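PDB 4Q5F: glutathione S-transferase 1 from Ascaris suum, which catalyses the conjugation of reduced glutathione to a wide range of hydrophobic electrophiles and can also act as a glutathione peroxidase. Local coordinates for residues F34-V39 / R201-I206. Residues are numbered along the deposited sequence; the frame is centred on the assembly and turned at random.
Sequences FHQAGV and RELPNI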
ATOM      1  N   PHE B  34      -1.430  16.480  10.017  1.00 22.27           N
ATOM      2  CA  PHE B  34      -0.863  17.407  10.991  1.00 22.75           C
ATOM      3  C   PHE B  34      -1.902  18.438  11.419  1.00 26.77           C
ATOM      4  O   PHE B  34      -2.132  18.647  12.610  1.00 21.38           O
ATOM      5  CB  PHE B  34       0.344  18.150  10.417  1.00 18.59           C
ATOM      6  CG  PHE B  34       1.602  17.335  10.374  1.00 20.15           C
ATOM      7  CD1 PHE B  34       2.157  16.827  11.537  1.00 16.68           C
ATOM      8  CD2 PHE B  34       2.248  17.105   9.171  1.00 14.96           C
ATOM      9  CE1 PHE B  34       3.321  16.085  11.499  1.00 15.87           C
ATOM     10  CE2 PHE B  34       3.414  16.366   9.126  1.00 17.34           C
ATOM     11  CZ  PHE B  34       3.952  15.855  10.291  1.00 18.12           C
ATOM     12  N   HIS B  35      -2.524  19.081  10.437  1.00 23.84           N
ATOM     13  CA  HIS B  35      -3.436  20.184  10.709  1.00 27.44           C
ATOM     14  C   HIS B  35      -4.670  19.737  11.482  1.00 30.44           C
ATOM     15  O   HIS B  35      -5.173  20.473  12.327  1.00 32.56           O
ATOM     16  CB  HIS B  35      -3.829  20.885   9.410  1.00 20.14           C
ATOM     17  CG  HIS B  35      -2.795  21.847   8.918  1.00 25.57           C
ATOM     18  ND1 HIS B  35      -1.908  21.540   7.907  1.00 33.94           N
ATOM     19  CD2 HIS B  35      -2.490  23.103   9.316  1.00 23.51           C
ATOM     20  CE1 HIS B  35      -1.112  22.570   7.697  1.00 31.99           C
ATOM     21  NE2 HIS B  35      -1.442  23.534   8.537  1.00 27.91           N
ATOM     22  N   GLN B  36      -5.152  18.531  11.201  1.00 26.68           N
ATOM     23  CA  GLN B  36      -6.283  17.990  11.945  1.00 24.05           C
ATOM     24  C   GLN B  36      -5.914  17.872  13.416  1.00 26.70           C
ATOM     25  O   GLN B  36      -6.660  18.300  14.296  1.00 27.72           O
ATOM     26  CB  GLN B  36      -6.685  16.616  11.406  1.00 24.39           C
ATOM     27  CG  GLN B  36      -7.751  15.901  12.235  1.00 21.36           C
ATOM     28  CD  GLN B  36      -9.017  16.716  12.394  1.00 26.67           C
ATOM     29  OE1 GLN B  36      -9.263  17.660  11.645  1.00 29.66           O
ATOM     30  NE2 GLN B  36      -9.832  16.355  13.375  1.00 24.32           N
ATOM     31  N   ALA B  37      -4.748  17.290  13.668  1.00 24.71           N
ATOM     32  CA  ALA B  37      -4.276  17.046  15.022  1.00 23.99           C
ATOM     33  C   ALA B  37      -3.782  18.326  15.696  1.00 26.02           C
ATOM     34  O   ALA B  37      -3.575  18.357  16.908  1.00 30.98           O
ATOM     35  CB  ALA B  37      -3.173  16.008  14.995  1.00 19.48           C
ATOM     36  N   GLY B  38      -3.594  19.380  14.908  1.00 29.26           N
ATOM     37  CA  GLY B  38      -3.103  20.641  15.430  1.00 23.32           C
ATOM     38  C   GLY B  38      -1.654  20.540  15.868  1.00 24.89           C
ATOM     39  O   GLY B  38      -1.220  21.243  16.780  1.00 34.94           O
ATOM     40  N   VAL B  39      -0.907  19.652  15.216  1.00 22.46           N
ATOM     41  CA  VAL B  39       0.507  19.452  15.519  1.00 24.19           C
ATOM     42  C   VAL B  39       1.361  20.244  14.535  1.00 27.68           C
ATOM     43  O   VAL B  39       1.199  20.124  13.322  1.00 28.34           O
ATOM     44  CB  VAL B  39       0.884  17.954  15.460  1.00 18.49           C
ATOM     45  CG1 VAL B  39       2.391  17.750  15.689  1.00 16.63           C
ATOM     46  CG2 VAL B  39       0.041  17.162  16.464  1.00 19.51           C
ATOM     47  N   ARG B 201     -14.253  17.688   5.130  1.00 31.98           N
ATOM     48  CA  ARG B 201     -13.619  18.943   4.751  1.00 29.19           C
ATOM     49  C   ARG B 201     -14.273  20.147   5.425  1.00 31.49           C
ATOM     50  O   ARG B 201     -13.780  21.271   5.317  1.00 30.55           O
ATOM     51  CB  ARG B 201     -13.621  19.088   3.229  1.00 25.17           C
ATOM     52  CG  ARG B 201     -12.630  18.149   2.556  1.00 30.44           C
ATOM     53  CD  ARG B 201     -12.982  17.863   1.109  1.00 25.95           C
ATOM     54  NE  ARG B 201     -12.828  19.032   0.250  1.00 32.05           N
ATOM     55  CZ  ARG B 201     -11.665  19.465  -0.225  1.00 33.99           C
ATOM     56  NH1 ARG B 201     -10.536  18.838   0.083  1.00 39.51           N
ATOM     57  NH2 ARG B 201     -11.627  20.537  -1.005  1.00 27.27           N
ATOM     58  N   GLU B 202     -15.378  19.905   6.126  1.00 31.20           N
ATOM     59  CA  GLU B 202     -16.014  20.937   6.939  1.00 30.04           C
ATOM     60  C   GLU B 202     -15.540  20.867   8.388  1.00 34.56           C
ATOM     61  O   GLU B 202     -15.920  21.702   9.210  1.00 37.17           O
ATOM     62  CB  GLU B 202     -17.539  20.823   6.867  1.00 33.48           C
ATOM     63  CG  GLU B 202     -18.137  21.472   5.626  1.00 43.27           C
ATOM     64  CD  GLU B 202     -19.639  21.293   5.534  1.00 63.99           C
ATOM     65  OE1 GLU B 202     -20.220  20.642   6.429  1.00 63.29           O
ATOM     66  OE2 GLU B 202     -20.239  21.807   4.566  1.00 62.87           O
ATOM     67  N   LEU B 203     -14.713  19.872   8.702  1.00 26.36           N
ATOM     68  CA  LEU B 203     -14.060  19.817  10.007  1.00 29.76           C
ATOM     69  C   LEU B 203     -13.244  21.098  10.188  1.00 37.26           C
ATOM     70  O   LEU B 203     -12.518  21.491   9.274  1.00 34.13           O
ATOM     71  CB  LEU B 203     -13.153  18.591  10.113  1.00 30.23           C
ATOM     72  CG  LEU B 203     -13.844  17.232  10.252  1.00 35.92           C
ATOM     73  CD1 LEU B 203     -12.842  16.102  10.070  1.00 21.30           C
ATOM     74  CD2 LEU B 203     -14.535  17.113  11.603  1.00 27.13           C
ATOM     75  N   PRO B 204     -13.360  21.753  11.360  1.00 36.93           N
ATOM     76  CA  PRO B 204     -12.766  23.081  11.578  1.00 31.57           C
ATOM     77  C   PRO B 204     -11.300  23.223  11.163  1.00 33.24           C
ATOM     78  O   PRO B 204     -10.961  24.179  10.464  1.00 31.11           O
ATOM     79  CB  PRO B 204     -12.903  23.278  13.090  1.00 29.28           C
ATOM     80  CG  PRO B 204     -14.096  22.487  13.453  1.00 31.26           C
ATOM     81  CD  PRO B 204     -14.076  21.281  12.562  1.00 26.23           C
ATOM     82  N   ASN B 205     -10.445  22.296  11.585  1.00 29.67           N
ATOM     83  CA  ASN B 205      -9.019  22.388  11.278  1.00 32.13           C
ATOM     84  C   ASN B 205      -8.733  22.141   9.800  1.00 26.72           C
ATOM     85  O   ASN B 205      -7.846  22.765   9.218  1.00 36.38           O
ATOM     86  CB  ASN B 205      -8.218  21.409  12.134  1.00 28.53           C
ATOM     87  CG  ASN B 205      -8.192  21.796  13.600  1.00 27.76           C
ATOM     88  OD1 ASN B 205      -8.367  22.964  13.948  1.00 25.42           O
ATOM     89  ND2 ASN B 205      -7.966  20.817  14.469  1.00 32.07           N
ATOM     90  N   ILE B 206      -9.483  21.223   9.200  1.00 25.36           N
ATOM     91  CA  ILE B 206      -9.352  20.943   7.778  1.00 30.14           C
ATOM     92  C   ILE B 206      -9.898  22.116   6.980  1.00 26.38           C
ATOM     93  O   ILE B 206      -9.285  22.561   6.010  1.00 29.56           O
ATOM     94  CB  ILE B 206     -10.121  19.664   7.385  1.00 29.82           C
ATOM     95  CG1 ILE B 206      -9.634  18.473   8.214  1.00 29.79           C
ATOM     96  CG2 ILE B 206      -9.974  19.379   5.891  1.00 24.36           C
ATOM     97  CD1 ILE B 206      -8.140  18.209   8.118  1.00 26.07           C
TER
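N205 and I206 meet H35 and Q36 in a surface contact between the two domains of the subunit. The C-terminal end of helix 27-37, in the thioredoxin-like N-terminal domain, lies against the first turn of helix 204-212, in the all-helical C-terminal domain. The backbones come close, with Q36 CA 5.2 Å from N205 CA.

One hydrogen bond joins the segments. N205 ND2 donates to Q36 O at 2.8 Å. The bond is bent, with an angle of 144° at the hydrogen. The donor is tilted 35° from the carbonyl plane. N205 CG stands anti to its own carbonyl carbon and beside the backbone N, which directs the side chain across to the end of helix 27-37. N205 CB lies 3.2 Å from H35 O while ND2 bonds to Q36 O, so the asparagine side chain meets two successive carbonyl oxygens of the last helical turn.

That turn ends in a Schellman motif. G38 has positive phi and is the C' residue. V39 N bonds to F34 O at 3.0 Å, and G38 N makes a weak bond to H35 O. N205 of the C-terminal domain thus supplies a side-chain donor to a carbonyl at a helix end. L203 is the N-cap of the opposing helix.

Beside the hydrogen bond, Q36 packs on I206. The bend of the Q36 chain at chi2 (57°) turns CD back. Q36 OE1 lies 3.5 Å from I206 CG1. I206 CD1 also reaches Q36 CB, at 3.9 Å. L203 CD1 borders the same amide oxygen at 4.2 Å. Both Q36 and I206 also touch L170 of helix 167-182. H35 contributes its carbonyl to this contact. Its ring stacks on W209, further along helix 204-212, and its ND1 is hydrogen-bonded to R31 O. The glutathione site lies away from this contact.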